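Local coordinates for Tautomerase_3 domain-containing protein (PDB 7M58) that belongs to the cis-3-chloroacrylic acid dehalogenase (cis-CaaD) family of the tautomerase superfamily and probably acts as a hydrolase on small acid substrates, at the interface of chains A and B. Residues are numbered along the deposited sequence; one frame, centred on the assembly and turned at random. Chains: chain A/B, Tautomerase_3 domain-containing protein.

The interface of chains A and B. Residues chain A 37-40, 114; chain B 51-54, 62, 101.
The start of strand 40-46 and the preceding 3-10 helix 36-38 of chain A, with A:Glu114 at the end of strand 112-114, meet strand 51-53, the loop residues B:Ala54 and B:His62, and B:Trp101 on strand 100-107 of chain B. This is a subunit contact in the trimeric assembly of a tautomerase-superfamily, cis-CaaD-like protein, and an antiparallel bridge between A:Gln40 and B:Leu53 pairs strand 40-46 with strand 51-53. Next to the bridge, B:Ala54 N donates to A:Val39 O at 2.8 Å, while the alanine methyl CB packs on A:Tyr37 CA.

The side chain of A:Gln40 leaves with CG anti to the backbone N (chi1 169°) and extends alongside B:Leu53, pointing the same way, with its CB 3.7 Å from B:Leu53 CD2. This reach brings the amide oxygen OE1 to B:His62 NE2, which donates to it over 2.8 Å. The bond is fairly straight (156° at H), and the oxygen lies in the imidazole plane, although the amide itself is turned almost perpendicular to the ring. B:Leu53 CD1 sits 3.5 Å above the centre of one imidazole face, so the same leucine packs against both partners of this bond and may limit the tilt of the histidine.

B:Trp101 is sandwiched: B:His62 CE1 approaches one face near its rim, and across the other lies A:Glu114, probably the cis-CaaD catalytic glutamate, placing the indole beside chain A's likely active site. A:Glu114 CA lies over the five-membered ring, and the side chain runs out over the six-membered ring, CG 3.7 Å from its centroid, both CH-pi contacts. Its carboxylate continues nearly parallel to the indole, 8° between planes, with OE1 3.3 Å from B:Trp101 CZ3.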
loop_
_atom_site.group_PDB
_atom_site.type_symbol
_atom_site.label_atom_id
_atom_site.label_comp_id
_atom_site.label_asym_id
_atom_site.label_seq_id
_atom_site.Cartn_x
_atom_site.Cartn_y
_atom_site.Cartn_z
ATOM N N TYR A 37 -14.842 -8.812 -13.214
ATOM C CA TYR A 37 -15.563 -7.824 -12.420
ATOM C C TYR A 37 -14.944 -7.642 -11.036
ATOM O O TYR A 37 -15.318 -6.701 -10.327
ATOM C CB TYR A 37 -17.064 -8.187 -12.284
ATOM C CG TYR A 37 -17.390 -9.552 -11.688
ATOM C CD1 TYR A 37 -17.117 -9.822 -10.348
ATOM C CD2 TYR A 37 -18.000 -10.562 -12.448
ATOM C CE1 TYR A 37 -17.399 -11.056 -9.779
ATOM C CE2 TYR A 37 -18.290 -11.809 -11.880
ATOM C CZ TYR A 37 -17.982 -12.041 -10.540
ATOM O OH TYR A 37 -18.226 -13.246 -9.926
ATOM N N LEU A 38 -13.994 -8.493 -10.647
ATOM C CA LEU A 38 -13.325 -8.329 -9.368
ATOM C C LEU A 38 -12.148 -7.366 -9.436
ATOM O O LEU A 38 -11.635 -6.962 -8.388
ATOM C CB LEU A 38 -12.829 -9.681 -8.849
ATOM C CG LEU A 38 -13.868 -10.691 -8.337
ATOM C CD1 LEU A 38 -13.189 -11.814 -7.551
ATOM C CD2 LEU A 38 -14.939 -10.027 -7.513
ATOM N N VAL A 39 -11.721 -6.984 -10.631
ATOM C CA VAL A 39 -10.440 -6.318 -10.811
ATOM C C VAL A 39 -10.619 -4.806 -10.735
ATOM O O VAL A 39 -11.441 -4.213 -11.449
ATOM C CB VAL A 39 -9.795 -6.729 -12.143
ATOM C CG1 VAL A 39 -8.416 -6.105 -12.260
ATOM C CG2 VAL A 39 -9.763 -8.249 -12.278
ATOM N N GLN A 40 -9.831 -4.182 -9.870
ATOM C CA GLN A 40 -9.748 -2.744 -9.742
ATOM C C GLN A 40 -8.337 -2.303 -10.118
ATOM O O GLN A 40 -7.362 -2.946 -9.725
ATOM C CB GLN A 40 -10.097 -2.330 -8.304
ATOM C CG GLN A 40 -9.809 -0.893 -7.955
ATOM C CD GLN A 40 -10.148 -0.591 -6.508
ATOM O OE1 GLN A 40 -11.244 -0.117 -6.195
ATOM N NE2 GLN A 40 -9.207 -0.861 -5.614
ATOM N N GLU A 114 -15.731 -6.788 -1.653
ATOM C CA GLU A 114 -15.960 -6.200 -2.960
ATOM C C GLU A 114 -17.421 -6.473 -3.285
ATOM O O GLU A 114 -17.931 -7.560 -2.989
ATOM C CB GLU A 114 -15.043 -6.811 -4.029
ATOM C CG GLU A 114 -13.563 -6.520 -3.856
ATOM C CD GLU A 114 -12.731 -7.040 -5.034
ATOM O OE1 GLU A 114 -13.342 -7.406 -6.074
ATOM O OE2 GLU A 114 -11.472 -7.067 -4.940
ATOM N N LEU B 51 -9.340 5.614 -12.033
ATOM C CA LEU B 51 -9.868 4.448 -11.344
ATOM C C LEU B 51 -10.627 3.589 -12.348
ATOM O O LEU B 51 -11.494 4.087 -13.066
ATOM C CB LEU B 51 -10.750 4.883 -10.173
ATOM C CG LEU B 51 -10.757 3.944 -8.961
ATOM C CD1 LEU B 51 -11.293 4.696 -7.747
ATOM C CD2 LEU B 51 -11.497 2.628 -9.185
ATOM N N PHE B 52 -10.281 2.315 -12.425
ATOM C CA PHE B 52 -10.911 1.382 -13.347
ATOM C C PHE B 52 -11.450 0.187 -12.574
ATOM O O PHE B 52 -10.841 -0.261 -11.596
ATOM C CB PHE B 52 -9.928 0.897 -14.419
ATOM C CG PHE B 52 -9.497 1.963 -15.381
ATOM C CD1 PHE B 52 -8.587 2.937 -14.997
ATOM C CD2 PHE B 52 -9.972 1.969 -16.688
ATOM C CE1 PHE B 52 -8.182 3.920 -15.883
ATOM C CE2 PHE B 52 -9.558 2.955 -17.595
ATOM C CZ PHE B 52 -8.661 3.928 -17.189
ATOM N N LEU B 53 -12.613 -0.295 -13.003
ATOM C CA LEU B 53 -13.258 -1.487 -12.473
ATOM C C LEU B 53 -13.628 -2.407 -13.627
ATOM O O LEU B 53 -14.282 -1.971 -14.575
ATOM C CB LEU B 53 -14.516 -1.118 -11.670
ATOM C CG LEU B 53 -14.228 -0.457 -10.334
ATOM C CD1 LEU B 53 -15.498 0.158 -9.753
ATOM C CD2 LEU B 53 -13.557 -1.438 -9.372
ATOM N N ALA B 54 -13.228 -3.675 -13.545
ATOM C CA ALA B 54 -13.525 -4.664 -14.595
ATOM C C ALA B 54 -12.970 -4.225 -15.946
ATOM O O ALA B 54 -13.594 -4.428 -16.985
ATOM C CB ALA B 54 -15.033 -4.938 -14.702
ATOM N N HIS B 62 -17.256 5.536 -6.091
ATOM C CA HIS B 62 -16.532 4.343 -5.688
ATOM C C HIS B 62 -15.392 4.744 -4.760
ATOM O O HIS B 62 -14.671 5.706 -5.039
ATOM C CB HIS B 62 -16.036 3.593 -6.931
ATOM C CG HIS B 62 -15.341 2.315 -6.630
ATOM N ND1 HIS B 62 -16.020 1.142 -6.378
ATOM C CD2 HIS B 62 -14.024 2.007 -6.585
ATOM C CE1 HIS B 62 -15.150 0.173 -6.148
ATOM N NE2 HIS B 62 -13.932 0.672 -6.277
ATOM N N TRP B 101 -15.162 -0.738 -1.227
ATOM C CA TRP B 101 -14.381 -1.972 -1.172
ATOM C C TRP B 101 -13.307 -1.808 -0.106
ATOM O O TRP B 101 -12.627 -0.774 -0.072
ATOM C CB TRP B 101 -13.724 -2.274 -2.506
ATOM C CG TRP B 101 -14.662 -2.573 -3.608
ATOM C CD1 TRP B 101 -15.990 -2.290 -3.660
ATOM C CD2 TRP B 101 -14.325 -3.165 -4.871
ATOM N NE1 TRP B 101 -16.514 -2.687 -4.871
ATOM C CE2 TRP B 101 -15.514 -3.228 -5.632
ATOM C CE3 TRP B 101 -13.131 -3.656 -5.431
ATOM C CZ2 TRP B 101 -15.547 -3.760 -6.923
ATOM C CZ3 TRP B 101 -13.163 -4.188 -6.712
ATOM C CH2 TRP B 101 -14.364 -4.236 -7.443
#